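Long-range contacts in glutamyl endopeptidase (Staphylococcus epidermidis, PDB 6U1B), which probably cleaves proteins as a secreted serine endopeptidase, on the carbonyl side of glutamate and also of aspartate: residues Y6-L11 and L170-G175; S126-T131 and V204-F209. The protein carries 2 engineered substitutions. All coordinates share one frame; numbering follows the deposited sequence.

Interaction 1 of 2, residues Y6-L11 and L170-G175. Engineered in segment 6-11: Cys9 (natural residue Val).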
# COMPACT_ATOMS: atom_id res chain seq x y z
N TYR A 6 -1.12 7.19 6.16
CA TYR A 6 -1.08 6.47 7.44
C TYR A 6 -1.07 4.98 7.12
O TYR A 6 -2.08 4.28 7.25
CB TYR A 6 -2.27 6.86 8.32
CG TYR A 6 -2.12 6.53 9.79
CD1 TYR A 6 -1.22 7.23 10.60
CD2 TYR A 6 -2.87 5.51 10.38
CE1 TYR A 6 -1.08 6.92 11.95
CE2 TYR A 6 -2.74 5.19 11.72
CZ TYR A 6 -1.85 5.91 12.51
OH TYR A 6 -1.72 5.59 13.85
N PRO A 7 0.07 4.46 6.66
CA PRO A 7 0.10 3.07 6.18
C PRO A 7 -0.07 2.03 7.27
O PRO A 7 -0.51 0.92 6.96
CB PRO A 7 1.48 2.95 5.52
CG PRO A 7 2.33 3.95 6.27
CD PRO A 7 1.38 5.12 6.53
N SER A 8 0.26 2.33 8.53
CA SER A 8 0.14 1.29 9.54
C SER A 8 -0.23 1.91 10.89
O SER A 8 -0.26 3.13 11.06
CB SER A 8 1.42 0.45 9.62
OG SER A 8 2.46 1.17 10.21
N CYS A 9 -0.52 1.04 11.85
CA CYS A 9 -1.42 1.38 12.93
C CYS A 9 -0.79 1.19 14.30
O CYS A 9 -0.10 0.20 14.55
CB CYS A 9 -2.67 0.51 12.85
SG CYS A 9 -3.31 0.33 11.16
N ILE A 10 -1.06 2.14 15.19
CA ILE A 10 -0.87 1.93 16.62
C ILE A 10 -2.03 1.07 17.11
O ILE A 10 -3.20 1.42 16.91
CB ILE A 10 -0.81 3.26 17.39
CG1 ILE A 10 0.42 4.07 16.97
CG2 ILE A 10 -0.83 3.00 18.90
CD1 ILE A 10 1.75 3.35 17.20
N LEU A 11 -1.71 -0.05 17.73
CA LEU A 11 -2.64 -1.04 18.23
C LEU A 11 -2.58 -1.10 19.75
O LEU A 11 -1.65 -0.55 20.37
CB LEU A 11 -2.32 -2.42 17.64
CG LEU A 11 -2.36 -2.51 16.10
CD1 LEU A 11 -1.93 -3.89 15.62
CD2 LEU A 11 -3.75 -2.14 15.56
N LEU A 170 0.97 -6.31 16.83
CA LEU A 170 1.94 -5.34 17.34
C LEU A 170 1.86 -4.03 16.56
O LEU A 170 1.42 -3.98 15.41
CB LEU A 170 3.37 -5.91 17.26
CG LEU A 170 3.78 -6.52 15.92
CD1 LEU A 170 4.42 -5.47 15.00
CD2 LEU A 170 4.71 -7.72 16.12
N SER A 171 2.32 -2.97 17.21
CA SER A 171 2.21 -1.62 16.67
C SER A 171 3.38 -1.30 15.74
O SER A 171 4.51 -1.73 15.97
CB SER A 171 2.16 -0.59 17.81
OG SER A 171 0.95 -0.69 18.53
N THR A 172 3.07 -0.55 14.68
CA THR A 172 4.04 -0.00 13.74
C THR A 172 3.55 1.37 13.31
O THR A 172 2.38 1.73 13.51
CB THR A 172 4.23 -0.90 12.50
OG1 THR A 172 2.97 -1.04 11.82
CG2 THR A 172 4.75 -2.27 12.87
N VAL A 173 4.44 2.15 12.69
CA VAL A 173 4.16 3.53 12.30
C VAL A 173 4.80 3.78 10.94
O VAL A 173 5.90 3.27 10.67
CB VAL A 173 4.72 4.55 13.33
CG1 VAL A 173 4.46 5.96 12.87
CG2 VAL A 173 4.12 4.33 14.71
N GLY A 174 4.13 4.56 10.09
CA GLY A 174 4.71 5.04 8.85
C GLY A 174 6.20 5.30 8.97
O GLY A 174 6.64 6.02 9.87
N GLY A 175 6.99 4.70 8.07
CA GLY A 175 8.42 4.54 8.24
C GLY A 175 8.82 3.08 8.43
O GLY A 175 9.91 2.68 7.98
O HOH W 1 0.80 4.16 13.50
O HOH W 2 1.33 5.09 9.91
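Ser8 and Thr172 both carry their hydroxyls between backbone N and carbonyl carbon (chi1 72° and 60°), a pose that aims the two at each other; Ser8 OG and Thr172 OG1 share a hydrogen bond of 2.8 Å. Ser171, with OG beside its own N, takes the nearly straight N-H of Leu11 at 2.9 Å (N to OG), and the same hydroxyl is bonded to Asn13 O. One direct backbone bond joins the roughly antiparallel loops, Thr172 N to Cys9 O at 3.3 Å, with the donor well above the carbonyl plane. Two waters bridge the loops further along: one donates to Ser8 O and Thr172 O, the other donates to Ser8 O, accepts from Gly174 N and lies over a Tyr6 ring face, toward its rim. Ile10 CD1 and Val173 CG2 are an apolar pair at 3.6 Å; a Leu11 methyl, CD1, lies 3.4 Å from backbone Leu170 O, and Pro7 CG 3.7 Å from Gly174 CA. Cys9 and Cys197, both engineered, form a disulfide that locks the N-terminal segment. This segment, probably still carrying pro-peptide residues, lies along loop 170-175, which leads to Ser177 of the predicted charge relay in a trypsin-like fold; Pro7 approaches Ser177 and His59. Asn201 of strand 200-205 donates to Cys9 O and Leu170 O, His192 of strand 188-196 touches Ser8 and Thr172, and Leu170 packs on strand 136-141.

Interaction 2 of 2, residues S126-T131 and V204-F209; sequences SSNTDT and VYINDF
Asn128 meets Tyr205 and Ile206 with its whole side chain, and its amide is gripped at both ends. With CG beside the backbone N (chi1 -88°), the amide points across to Ile206 and the Tyr205 ring. Its ND2 donates to Ile206 O at 2.8 Å with an N-H...O angle of 167°; the oxygen lies in the amide plane, whereas the nitrogen stands above the plane of the Ile206 carbonyl. ND2 has a second acceptor in Ile189 O. At the other end OD1 accepts from Thr131 OG1 at 2.6 Å, the hydroxyl sitting in the carbonyl plane on a lone pair. Bonds at both ends fix which end is oxygen and which nitrogen, and hold the amide against rotation.

Tyr205 comes from the opposite direction, its CG anti to the backbone N, which carries the ring out to the amide. The two planes are 34° apart, and Asn128 CG comes within 3.4 Å of Tyr205 CE1. The phenol oxygen ends beside the Asn128 backbone, 3.2 Å from Asn128 O to Tyr205 OH, and Thr131 CB lies 3.7 Å from Tyr205 OH. Thr131 thus serves twice, its hydroxyl holding the amide and its carbon side lining the ring. Ile206 adds CB, 3.6 Å from Asn128 ND2, and is the centre of an inverse gamma turn that carries the chain out of the strand.

Asn128 has a positive phi, and its N-H bonds to Ser126 OG in an ST turn. A water bridges Ser127 O and Asp208 OD1 nearby. Asn207 is the N-cap of helix 208-217, its OD1 accepting from Val210 N. Gln211 of that helix donates to both Ser127 O and Ile206 O. Strand 188-196 flanks the contact through Ile189, while Ile161 of strand 151-162 and Leu166 of strand 165-168 touch both Thr131 and Tyr205.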
# COMPACT_ATOMS: atom_id res chain seq x y z
N SER A 126 13.63 -17.49 6.94
CA SER A 126 13.02 -18.71 7.44
C SER A 126 12.37 -19.49 6.30
O SER A 126 11.83 -18.91 5.34
CB SER A 126 11.99 -18.39 8.52
OG SER A 126 11.30 -19.55 8.95
N SER A 127 12.44 -20.81 6.39
CA SER A 127 11.67 -21.66 5.48
C SER A 127 10.18 -21.54 5.73
O SER A 127 9.38 -21.93 4.87
CB SER A 127 12.10 -23.12 5.62
OG SER A 127 11.63 -23.66 6.84
N ASN A 128 9.79 -21.03 6.91
CA ASN A 128 8.39 -20.81 7.27
C ASN A 128 7.60 -22.12 7.32
O ASN A 128 6.38 -22.14 7.10
CB ASN A 128 7.71 -19.80 6.32
CG ASN A 128 7.89 -18.35 6.79
OD1 ASN A 128 7.89 -18.07 7.99
ND2 ASN A 128 8.04 -17.42 5.83
N THR A 129 8.26 -23.23 7.62
CA THR A 129 7.52 -24.47 7.82
C THR A 129 7.02 -24.63 9.24
O THR A 129 6.09 -25.40 9.47
CB THR A 129 8.38 -25.68 7.45
OG1 THR A 129 9.57 -25.68 8.24
CG2 THR A 129 8.75 -25.62 5.97
N ASP A 130 7.59 -23.91 10.21
CA ASP A 130 7.10 -23.96 11.57
C ASP A 130 6.28 -22.75 11.97
O ASP A 130 5.73 -22.73 13.08
CB ASP A 130 8.25 -24.12 12.56
CG ASP A 130 9.07 -25.38 12.31
OD1 ASP A 130 10.31 -25.28 12.28
OD2 ASP A 130 8.47 -26.46 12.15
N THR A 131 6.16 -21.74 11.10
CA THR A 131 5.55 -20.47 11.49
C THR A 131 4.04 -20.62 11.66
O THR A 131 3.35 -21.10 10.75
CB THR A 131 5.86 -19.40 10.45
OG1 THR A 131 7.26 -19.37 10.17
CG2 THR A 131 5.40 -18.03 10.96
N VAL A 204 4.15 -9.16 4.16
CA VAL A 204 4.26 -10.12 3.08
C VAL A 204 4.86 -11.39 3.66
O VAL A 204 6.00 -11.38 4.15
CB VAL A 204 5.12 -9.58 1.93
CG1 VAL A 204 5.26 -10.63 0.82
CG2 VAL A 204 4.55 -8.27 1.40
N TYR A 205 4.10 -12.48 3.63
CA TYR A 205 4.56 -13.75 4.17
C TYR A 205 5.50 -14.42 3.18
O TYR A 205 5.17 -14.55 2.00
CB TYR A 205 3.36 -14.64 4.46
CG TYR A 205 3.67 -15.94 5.13
CD1 TYR A 205 4.42 -15.98 6.30
CD2 TYR A 205 3.17 -17.13 4.61
CE1 TYR A 205 4.67 -17.19 6.94
CE2 TYR A 205 3.42 -18.34 5.24
CZ TYR A 205 4.17 -18.36 6.40
OH TYR A 205 4.42 -19.57 7.03
N ILE A 206 6.67 -14.85 3.65
CA ILE A 206 7.64 -15.42 2.71
C ILE A 206 7.32 -16.90 2.51
O ILE A 206 8.00 -17.78 3.03
CB ILE A 206 9.08 -15.16 3.19
CG1 ILE A 206 9.35 -13.65 3.20
CG2 ILE A 206 10.11 -15.84 2.28
CD1 ILE A 206 10.68 -13.27 3.80
N ASN A 207 6.25 -17.17 1.74
CA ASN A 207 5.80 -18.53 1.49
C ASN A 207 6.67 -19.16 0.41
O ASN A 207 7.68 -18.60 -0.02
CB ASN A 207 4.31 -18.52 1.12
CG ASN A 207 4.04 -18.00 -0.31
OD1 ASN A 207 4.92 -17.47 -0.97
ND2 ASN A 207 2.81 -18.15 -0.75
N ASP A 208 6.27 -20.35 -0.06
CA ASP A 208 7.10 -21.09 -1.02
C ASP A 208 7.29 -20.31 -2.31
O ASP A 208 8.39 -20.31 -2.89
CB ASP A 208 6.47 -22.46 -1.30
CG ASP A 208 6.54 -23.39 -0.09
OD1 ASP A 208 7.35 -23.13 0.83
OD2 ASP A 208 5.78 -24.39 -0.06
N PHE A 209 6.25 -19.62 -2.79
CA PHE A 209 6.36 -18.88 -4.04
C PHE A 209 7.25 -17.65 -3.89
O PHE A 209 8.02 -17.32 -4.79
CB PHE A 209 4.98 -18.50 -4.55
CG PHE A 209 4.10 -19.68 -4.87
CD1 PHE A 209 4.32 -20.43 -6.01
CD2 PHE A 209 3.08 -20.04 -4.02
CE1 PHE A 209 3.53 -21.54 -6.29
CE2 PHE A 209 2.28 -21.14 -4.30
CZ PHE A 209 2.51 -21.89 -5.45
O HOH W 3 7.08 -23.14 3.47

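In the fold
Interactions 1 and 2 lie 23 Å apart between centres, about 11 Å at their nearest atoms, and do not touch. Their segments alternate along the chain: 6-11, 126-131, 170-175, then 204-209. Both border the seven-stranded antiparallel sheet built mostly from the C-terminal half of the chain in this chymotrypsin-like fold, and strand 200-205 links them: Asn201 faces interaction 1 and Tyr205 belongs to interaction 2. Strand 188-196 also borders both. Interaction 1 places probable pro-peptide residues, retained and held by the engineered disulfide, beside the predicted charge-relay residues. Interaction 2 joins the loop leading into strand 136-141 to the start of the C-terminal helix.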